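PDB 3GO6: ribokinase RBSK from Mycobacterium tuberculosis, which probably catalyses the ATP- and magnesium-dependent phosphorylation of D-ribose at O5, giving D-ribose 5-phosphate. Local coordinates for residues V172-S177 and A191-V196; S185-A190 and D205-P210; C23-V28 and L147-E152. All coordinates share one frame; numbering follows the deposited sequence.

Contact 1. Residues V172-S177 and A191-V196; sequences VMVNAS and AIADVV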
loop_
_atom_site.group_PDB
_atom_site.type_symbol
_atom_site.label_atom_id
_atom_site.label_comp_id
_atom_site.label_asym_id
_atom_site.label_seq_id
_atom_site.Cartn_x
_atom_site.Cartn_y
_atom_site.Cartn_z
ATOM N N VAL A 172 27.587 -8.235 -18.917
ATOM C CA VAL A 172 26.772 -7.132 -18.419
ATOM C C VAL A 172 25.322 -7.338 -18.883
ATOM O O VAL A 172 25.012 -7.233 -20.066
ATOM C CB VAL A 172 27.301 -5.743 -18.843
ATOM C CG1 VAL A 172 26.361 -4.657 -18.364
ATOM C CG2 VAL A 172 28.718 -5.510 -18.284
ATOM N N MET A 173 24.444 -7.627 -17.927
ATOM C CA MET A 173 23.039 -7.901 -18.213
ATOM C C MET A 173 22.164 -6.902 -17.460
ATOM O O MET A 173 22.231 -6.809 -16.221
ATOM C CB MET A 173 22.721 -9.354 -17.820
ATOM C CG MET A 173 21.285 -9.831 -18.164
ATOM S SD MET A 173 20.973 -11.563 -17.718
ATOM C CE MET A 173 21.909 -12.419 -18.988
ATOM N N VAL A 174 21.363 -6.140 -18.200
ATOM C CA VAL A 174 20.563 -5.071 -17.632
ATOM C C VAL A 174 19.092 -5.350 -17.867
ATOM O O VAL A 174 18.657 -5.580 -19.002
ATOM C CB VAL A 174 20.944 -3.673 -18.227
ATOM C CG1 VAL A 174 20.073 -2.543 -17.635
ATOM C CG2 VAL A 174 22.427 -3.389 -18.004
ATOM N N ASN A 175 18.329 -5.373 -16.778
ATOM C CA ASN A 175 16.876 -5.331 -16.900
ATOM C C ASN A 175 16.499 -3.870 -16.967
ATOM O O ASN A 175 16.574 -3.155 -15.957
ATOM C CB ASN A 175 16.219 -6.047 -15.712
ATOM C CG ASN A 175 14.715 -6.010 -15.768
ATOM O OD1 ASN A 175 14.104 -5.936 -16.858
ATOM N ND2 ASN A 175 14.098 -6.052 -14.606
ATOM N N ALA A 176 16.123 -3.406 -18.164
ATOM C CA ALA A 176 15.853 -1.978 -18.393
ATOM C C ALA A 176 14.487 -1.557 -17.846
ATOM O O ALA A 176 13.604 -1.148 -18.597
ATOM C CB ALA A 176 15.955 -1.648 -19.911
ATOM N N SER A 177 14.331 -1.645 -16.524
ATOM C CA SER A 177 13.065 -1.379 -15.865
ATOM C C SER A 177 13.387 -0.748 -14.500
ATOM O O SER A 177 14.275 -1.238 -13.804
ATOM C CB SER A 177 12.306 -2.701 -15.694
ATOM O OG SER A 177 11.030 -2.530 -15.106
ATOM N N ALA A 191 25.573 1.781 -24.131
ATOM C CA ALA A 191 26.793 1.673 -24.959
ATOM C C ALA A 191 27.589 0.413 -24.666
ATOM O O ALA A 191 28.243 -0.131 -25.557
ATOM C CB ALA A 191 27.687 2.927 -24.767
ATOM N N ILE A 192 27.516 -0.072 -23.427
ATOM C CA ILE A 192 28.326 -1.218 -23.003
ATOM C C ILE A 192 27.566 -2.501 -22.602
ATOM O O ILE A 192 28.193 -3.540 -22.396
ATOM C CB ILE A 192 29.340 -0.829 -21.868
ATOM C CG1 ILE A 192 28.615 -0.367 -20.598
ATOM C CG2 ILE A 192 30.312 0.262 -22.355
ATOM C CD1 ILE A 192 29.527 -0.254 -19.371
ATOM N N ALA A 193 26.241 -2.445 -22.477
ATOM C CA ALA A 193 25.470 -3.646 -22.077
ATOM C C ALA A 193 25.620 -4.775 -23.096
ATOM O O ALA A 193 25.486 -4.540 -24.296
ATOM C CB ALA A 193 23.971 -3.304 -21.884
ATOM N N ASP A 194 25.878 -5.984 -22.611
ATOM C CA ASP A 194 25.906 -7.184 -23.427
ATOM C C ASP A 194 24.477 -7.658 -23.738
ATOM O O ASP A 194 24.162 -8.008 -24.885
ATOM C CB ASP A 194 26.699 -8.306 -22.731
ATOM C CG ASP A 194 28.195 -7.976 -22.574
ATOM O OD1 ASP A 194 28.806 -7.491 -23.555
ATOM O OD2 ASP A 194 28.761 -8.188 -21.461
ATOM N N VAL A 195 23.631 -7.685 -22.704
ATOM C CA VAL A 195 22.266 -8.222 -22.782
ATOM C C VAL A 195 21.364 -7.214 -22.106
ATOM O O VAL A 195 21.708 -6.710 -21.029
ATOM C CB VAL A 195 22.132 -9.579 -21.999
ATOM C CG1 VAL A 195 20.728 -10.208 -22.156
ATOM C CG2 VAL A 195 23.196 -10.557 -22.420
ATOM N N VAL A 196 20.231 -6.903 -22.742
ATOM C CA VAL A 196 19.207 -6.077 -22.136
ATOM C C VAL A 196 17.907 -6.854 -22.171
ATOM O O VAL A 196 17.545 -7.423 -23.214
ATOM C CB VAL A 196 19.033 -4.701 -22.820
ATOM C CG1 VAL A 196 17.898 -3.927 -22.170
ATOM C CG2 VAL A 196 20.315 -3.899 -22.695
#
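M173 pairs with V195, and V174 with V196, as neighbouring parallel strands of a beta-alpha-beta unit in which strand 171-175 passes through helix 183-192 into strand 195-199. The strand pair is tight: V195 N donates to V172 O and V174 N to V195 O (2.9 Å), while the CA-H of M173 points to V195 O and that of V196 to V174 O. On one face M173 and V195 run alongside each other in the same direction; CG of M173 is 3.9 Å from V195 CB, and a bend at chi3 (-74°) turns CE back to both methyls of V195. L254 of helix 246-257 covers this pair. On the other face A176 CB meets V196 CG1 at 3.8 Å, and V174 CG2 reaches A193 CB at a looser 4.2 Å. The loose side is I192, partly exposed, whose O comes 4.3 Å from V172 CB. Also partly exposed, D194 is firmly bonded: its N gives V172 O a second N-H, on a lone pair in the carbonyl plane. D194 CG lies beside its own backbone N (chi1 -66°), and V172 N donates almost straight (176°) to the anti side of D194 OD2 at 2.8 Å.

Contact 2. Residues S185-A190 and D205-P210; sequences SLQDLA and DWPSPP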
loop_
_atom_site.group_PDB
_atom_site.type_symbol
_atom_site.label_atom_id
_atom_site.label_comp_id
_atom_site.label_asym_id
_atom_site.label_seq_id
_atom_site.Cartn_x
_atom_site.Cartn_y
_atom_site.Cartn_z
ATOM N N SER A 185 23.184 8.828 -18.169
ATOM C CA SER A 185 23.698 7.577 -17.602
ATOM C C SER A 185 23.191 6.361 -18.371
ATOM O O SER A 185 23.916 5.387 -18.539
ATOM C CB SER A 185 23.268 7.430 -16.142
ATOM O OG SER A 185 23.814 8.455 -15.333
ATOM N N LEU A 186 21.939 6.424 -18.817
ATOM C CA LEU A 186 21.342 5.338 -19.597
ATOM C C LEU A 186 22.088 5.140 -20.899
ATOM O O LEU A 186 22.304 4.010 -21.325
ATOM C CB LEU A 186 19.871 5.615 -19.916
ATOM C CG LEU A 186 18.789 5.405 -18.857
ATOM C CD1 LEU A 186 17.429 5.820 -19.420
ATOM C CD2 LEU A 186 18.754 3.953 -18.344
ATOM N N GLN A 187 22.446 6.248 -21.553
ATOM C CA GLN A 187 23.182 6.162 -22.812
ATOM C C GLN A 187 24.547 5.519 -22.616
ATOM O O GLN A 187 24.958 4.700 -23.430
ATOM C CB GLN A 187 23.284 7.530 -23.483
ATOM C CG GLN A 187 21.959 7.995 -24.060
ATOM C CD GLN A 187 21.914 9.491 -24.283
ATOM O OE1 GLN A 187 22.770 10.237 -23.789
ATOM N NE2 GLN A 187 20.902 9.943 -25.012
ATOM N N ASP A 188 25.223 5.864 -21.520
ATOM C CA ASP A 188 26.506 5.264 -21.174
ATOM C C ASP A 188 26.357 3.784 -20.836
ATOM O O ASP A 188 27.188 2.979 -21.222
ATOM C CB ASP A 188 27.175 6.008 -20.008
ATOM C CG ASP A 188 27.643 7.418 -20.394
ATOM O OD1 ASP A 188 27.683 7.733 -21.605
ATOM O OD2 ASP A 188 27.957 8.214 -19.481
ATOM N N LEU A 189 25.299 3.430 -20.105
ATOM C CA LEU A 189 25.052 2.014 -19.805
ATOM C C LEU A 189 24.693 1.239 -21.076
ATOM O O LEU A 189 25.192 0.140 -21.290
ATOM C CB LEU A 189 23.968 1.851 -18.719
ATOM C CG LEU A 189 23.670 0.443 -18.170
ATOM C CD1 LEU A 189 24.920 -0.301 -17.736
ATOM C CD2 LEU A 189 22.679 0.549 -17.020
ATOM N N ALA A 190 23.847 1.820 -21.923
ATOM C CA ALA A 190 23.428 1.146 -23.165
ATOM C C ALA A 190 24.624 0.847 -24.090
ATOM O O ALA A 190 24.698 -0.228 -24.707
ATOM C CB ALA A 190 22.365 1.961 -23.884
ATOM N N ASP A 205 12.025 2.545 -24.845
ATOM C CA ASP A 205 12.649 3.639 -24.121
ATOM C C ASP A 205 14.167 3.544 -24.022
ATOM O O ASP A 205 14.828 4.551 -23.781
ATOM C CB ASP A 205 12.056 3.775 -22.711
ATOM C CG ASP A 205 12.373 5.122 -22.074
ATOM O OD1 ASP A 205 11.864 6.154 -22.575
ATOM O OD2 ASP A 205 13.133 5.161 -21.074
ATOM N N TRP A 206 14.715 2.347 -24.182
ATOM C CA TRP A 206 16.148 2.113 -24.016
ATOM C C TRP A 206 16.953 2.811 -25.141
ATOM O O TRP A 206 16.559 2.743 -26.301
ATOM C CB TRP A 206 16.416 0.615 -24.016
ATOM C CG TRP A 206 17.818 0.208 -23.653
ATOM C CD1 TRP A 206 18.732 -0.382 -24.469
ATOM C CD2 TRP A 206 18.443 0.322 -22.361
ATOM N NE1 TRP A 206 19.906 -0.622 -23.771
ATOM C CE2 TRP A 206 19.747 -0.203 -22.478
ATOM C CE3 TRP A 206 18.027 0.826 -21.124
ATOM C CZ2 TRP A 206 20.638 -0.252 -21.398
ATOM C CZ3 TRP A 206 18.922 0.790 -20.052
ATOM C CH2 TRP A 206 20.205 0.251 -20.194
ATOM N N PRO A 207 18.058 3.494 -24.790
ATOM C CA PRO A 207 18.784 4.356 -25.765
ATOM C C PRO A 207 19.313 3.719 -27.066
ATOM O O PRO A 207 19.165 4.324 -28.137
ATOM C CB PRO A 207 19.936 4.929 -24.934
ATOM C CG PRO A 207 19.410 4.884 -23.502
ATOM C CD PRO A 207 18.677 3.569 -23.452
ATOM N N SER A 208 19.944 2.551 -26.989
ATOM C CA SER A 208 20.602 1.960 -28.162
ATOM C C SER A 208 20.703 0.461 -27.944
ATOM O O SER A 208 20.788 0.031 -26.790
ATOM C CB SER A 208 22.007 2.557 -28.355
ATOM O OG SER A 208 22.873 2.254 -27.260
ATOM N N PRO A 209 20.707 -0.338 -29.037
ATOM C CA PRO A 209 20.634 -1.786 -28.887
ATOM C C PRO A 209 21.902 -2.405 -28.328
ATOM O O PRO A 209 23.008 -1.959 -28.675
ATOM C CB PRO A 209 20.366 -2.301 -30.313
ATOM C CG PRO A 209 20.553 -1.165 -31.218
ATOM C CD PRO A 209 20.786 0.078 -30.452
ATOM N N PRO A 210 21.742 -3.417 -27.443
ATOM C CA PRO A 210 22.862 -4.182 -26.917
ATOM C C PRO A 210 23.232 -5.287 -27.882
ATOM O O PRO A 210 22.548 -5.479 -28.894
ATOM C CB PRO A 210 22.278 -4.794 -25.639
ATOM C CG PRO A 210 20.824 -5.067 -26.042
ATOM C CD PRO A 210 20.448 -3.861 -26.866
HETATM O O HOH W 1 23.994 4.541 -26.125
HETATM O O HOH W 2 22.350 -1.399 -25.067
HETATM O O HOH W 3 24.317 0.337 -27.972
#
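The helix turn from Q187 to A190 faces a chain without regular structure, S208 lying 5.8 Å from A190 and P207 5.6 Å from Q187 between CA atoms, and no direct hydrogen bond joins the two segments. The indole of W206 carries the apolar part. A190 CB lies above the indole plane, displaced toward the rim and 3.6 Å from W206 NE1, with W206's neighbour P207 placing CD on the same side of the plane. L186 reaches CZ3 of W206 with its CD2 at 3.6 Å, crossing the indole obliquely, whereas L189 comes at about a right angle and sets CG at the ring edge near CH2. Outside the indole, P207 packs CG against L186 CB (3.7 Å) and CB against the CG of the exposed Q187.

Three waters supply the polar link. One lies in the indole plane at the ring edge, accepts from W206 NE1 at 2.9 Å and donates to both A190 O and S208 O, linking the helix carbonyl to that of the loop. Another bridges Q187 O and S208 OG, and the third joins S208 OG to P209 O, with a weak bond to A190 O.

The indole is thus held between helix 183-192 and the central sheet, touching V174 of strand 171-175 and V196 of strand 195-199, while helix 155-167 packs against L186 and L189.

Contact 3. Residues C23-V28 and L147-E152; sequences CVVGSV and LLTQLE. With RIB (alpha-D-ribofuranose), chain C.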
loop_
_atom_site.group_PDB
_atom_site.type_symbol
_atom_site.label_atom_id
_atom_site.label_comp_id
_atom_site.label_asym_id
_atom_site.label_seq_id
_atom_site.Cartn_x
_atom_site.Cartn_y
_atom_site.Cartn_z
ATOM N N CYS A 23 26.284 -11.974 -9.913
ATOM C CA CYS A 23 26.196 -10.827 -9.010
ATOM C C CYS A 23 25.021 -9.915 -9.394
ATOM O O CYS A 23 24.957 -9.408 -10.528
ATOM C CB CYS A 23 27.499 -10.029 -9.008
ATOM S SG CYS A 23 27.328 -8.500 -8.066
ATOM N N VAL A 24 24.077 -9.736 -8.471
ATOM C CA VAL A 24 22.938 -8.863 -8.730
ATOM C C VAL A 24 23.176 -7.543 -8.006
ATOM O O VAL A 24 23.370 -7.524 -6.792
ATOM C CB VAL A 24 21.608 -9.498 -8.263
ATOM C CG1 VAL A 24 20.422 -8.569 -8.546
ATOM C CG2 VAL A 24 21.415 -10.865 -8.917
ATOM N N VAL A 25 23.164 -6.445 -8.744
ATOM C CA VAL A 25 23.286 -5.124 -8.128
ATOM C C VAL A 25 21.947 -4.437 -8.390
ATOM O O VAL A 25 21.588 -4.167 -9.541
ATOM C CB VAL A 25 24.481 -4.305 -8.722
ATOM C CG1 VAL A 25 24.475 -2.848 -8.207
ATOM C CG2 VAL A 25 25.826 -4.962 -8.379
ATOM N N GLY A 26 21.181 -4.193 -7.333
ATOM C CA GLY A 26 19.806 -3.736 -7.536
ATOM C C GLY A 26 19.041 -3.505 -6.263
ATOM O O GLY A 26 19.640 -3.307 -5.187
ATOM N N SER A 27 17.716 -3.525 -6.382
ATOM C CA SER A 27 16.852 -3.026 -5.334
ATOM C C SER A 27 16.198 -4.117 -4.503
ATOM O O SER A 27 16.011 -5.253 -4.953
ATOM C CB SER A 27 15.750 -2.177 -5.962
ATOM O OG SER A 27 15.131 -2.954 -6.963
ATOM N N VAL A 28 15.849 -3.750 -3.278
ATOM C CA VAL A 28 15.150 -4.645 -2.361
ATOM C C VAL A 28 14.087 -3.802 -1.656
ATOM O O VAL A 28 14.389 -2.750 -1.093
ATOM C CB VAL A 28 16.135 -5.390 -1.374
ATOM C CG1 VAL A 28 17.049 -4.387 -0.580
ATOM C CG2 VAL A 28 15.375 -6.370 -0.436
ATOM N N LEU A 147 26.993 -10.120 -14.307
ATOM C CA LEU A 147 26.384 -9.036 -13.534
ATOM C C LEU A 147 24.946 -8.828 -14.022
ATOM O O LEU A 147 24.711 -8.669 -15.212
ATOM C CB LEU A 147 27.166 -7.720 -13.668
ATOM C CG LEU A 147 26.353 -6.458 -13.301
ATOM C CD1 LEU A 147 26.227 -6.248 -11.805
ATOM C CD2 LEU A 147 26.883 -5.223 -13.969
ATOM N N LEU A 148 23.979 -8.861 -13.108
ATOM C CA LEU A 148 22.615 -8.517 -13.468
ATOM C C LEU A 148 22.176 -7.289 -12.662
ATOM O O LEU A 148 22.289 -7.261 -11.421
ATOM C CB LEU A 148 21.692 -9.733 -13.249
ATOM C CG LEU A 148 20.184 -9.525 -13.404
ATOM C CD1 LEU A 148 19.823 -9.073 -14.820
ATOM C CD2 LEU A 148 19.421 -10.789 -13.013
ATOM N N THR A 149 21.684 -6.272 -13.361
ATOM C CA THR A 149 21.292 -5.031 -12.708
ATOM C C THR A 149 19.970 -4.501 -13.283
ATOM O O THR A 149 19.545 -4.944 -14.352
ATOM C CB THR A 149 22.451 -3.982 -12.775
ATOM O OG1 THR A 149 22.220 -2.941 -11.826
ATOM C CG2 THR A 149 22.587 -3.388 -14.163
ATOM N N GLN A 150 19.298 -3.621 -12.540
ATOM C CA GLN A 150 18.041 -2.986 -12.978
ATOM C C GLN A 150 18.102 -1.533 -12.548
ATOM O O GLN A 150 19.125 -1.089 -12.024
ATOM C CB GLN A 150 16.761 -3.648 -12.397
ATOM C CG GLN A 150 16.890 -5.150 -12.077
ATOM C CD GLN A 150 17.753 -5.404 -10.824
ATOM O OE1 GLN A 150 17.800 -4.567 -9.921
ATOM N NE2 GLN A 150 18.431 -6.549 -10.779
ATOM N N LEU A 151 17.016 -0.796 -12.774
ATOM C CA LEU A 151 17.089 0.654 -12.738
ATOM C C LEU A 151 16.290 1.337 -11.626
ATOM O O LEU A 151 16.002 2.541 -11.728
ATOM C CB LEU A 151 16.738 1.230 -14.131
ATOM C CG LEU A 151 17.404 0.593 -15.372
ATOM C CD1 LEU A 151 16.923 1.255 -16.661
ATOM C CD2 LEU A 151 18.925 0.649 -15.289
ATOM N N GLU A 152 15.951 0.608 -10.552
ATOM C CA GLU A 152 15.350 1.274 -9.379
ATOM C C GLU A 152 16.422 1.936 -8.502
ATOM O O GLU A 152 16.142 2.901 -7.777
ATOM C CB GLU A 152 14.508 0.310 -8.532
ATOM C CG GLU A 152 13.361 -0.396 -9.301
ATOM C CD GLU A 152 12.511 -1.295 -8.378
ATOM O OE1 GLU A 152 12.901 -1.527 -7.194
ATOM O OE2 GLU A 152 11.434 -1.740 -8.821
HETATM O O5 RIB C . 8.975 -6.954 -10.538
HETATM C C5 RIB C . 8.207 -6.871 -9.316
HETATM C C4 RIB C . 9.018 -6.084 -8.270
HETATM O O4 RIB C . 9.064 -4.703 -8.684
HETATM C C3 RIB C . 8.368 -6.054 -6.898
HETATM O O3 RIB C . 8.897 -7.030 -5.966
HETATM C C2 RIB C . 8.555 -4.622 -6.429
HETATM O O2 RIB C . 9.325 -4.552 -5.223
HETATM C C1 RIB C . 9.204 -3.845 -7.564
HETATM O O1 RIB C . 10.605 -3.634 -7.341
HETATM O O HOH W 4 16.849 -2.102 -9.265
#
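C23 and V24 pair in parallel with L147 and L148, and the backbone bonds come first: L148 N donates to C23 O at 2.8 Å and V25 N to L148 O at 2.9 Å. CA-H groups of L147 and V24 approach the same two oxygens. Next along the strands, T149 OG1, anti to its own backbone N (chi1 -163°), donates to V25 O at 2.7 Å from 27° out of the carbonyl plane.

Side-chain packing lies on both faces of the sheet. On one, V25 CG2 meets L147 CD1 at 3.7 Å, under A161 of helix 155-167; on the other, V24 sets CG2 near L148 CB and its CG1 methyl against the amide NE2 of Q150, which is hydrogen-bonded to Q62 OE1.

Beyond the strands the contact is polar and buried. A water donates to Q150 OE1 and S27 OG and accepts from E152 N, spanning the diverging chains. S27 OG, staggered between the backbone N and the carbonyl carbon (chi1 53°), donates to E152 OE1 at 2.7 Å from above the carboxylate plane; OE1 also accepts from N29 ND2. The other oxygen, E152 OE2, takes the ribose O1 hydroxyl at 2.5 Å. S27 is thus a second-shell partner of the sugar-binding carboxylate, consistent with its fixing that group's orientation.

Adjacent parallel strands whose C-terminal loops carry the substrate site are characteristic of the alpha/beta sheet of PfkB-family sugar kinases.

Contacts 1 and 3 belong to one central sheet and are joined through neighbouring strands 146-149 and 171-175, with M173 N probably bonded to L147 O and N175 N to T149 O. Both are buried, but contact 3 lies nearer the centre of the chain and ends in polar groups at the ribose, whereas contact 1 becomes partly exposed at its helix-to-strand end. Contact 2 lies farther out and is only partly buried; it shares helix 183-192 with contact 1, and its W206 packs on A176 and V196. In place of the backbone pairing of the other two, it relies on apolar packing and bridging water. L151 of contact 3 reaches L186, L189 and W206, so all three meet.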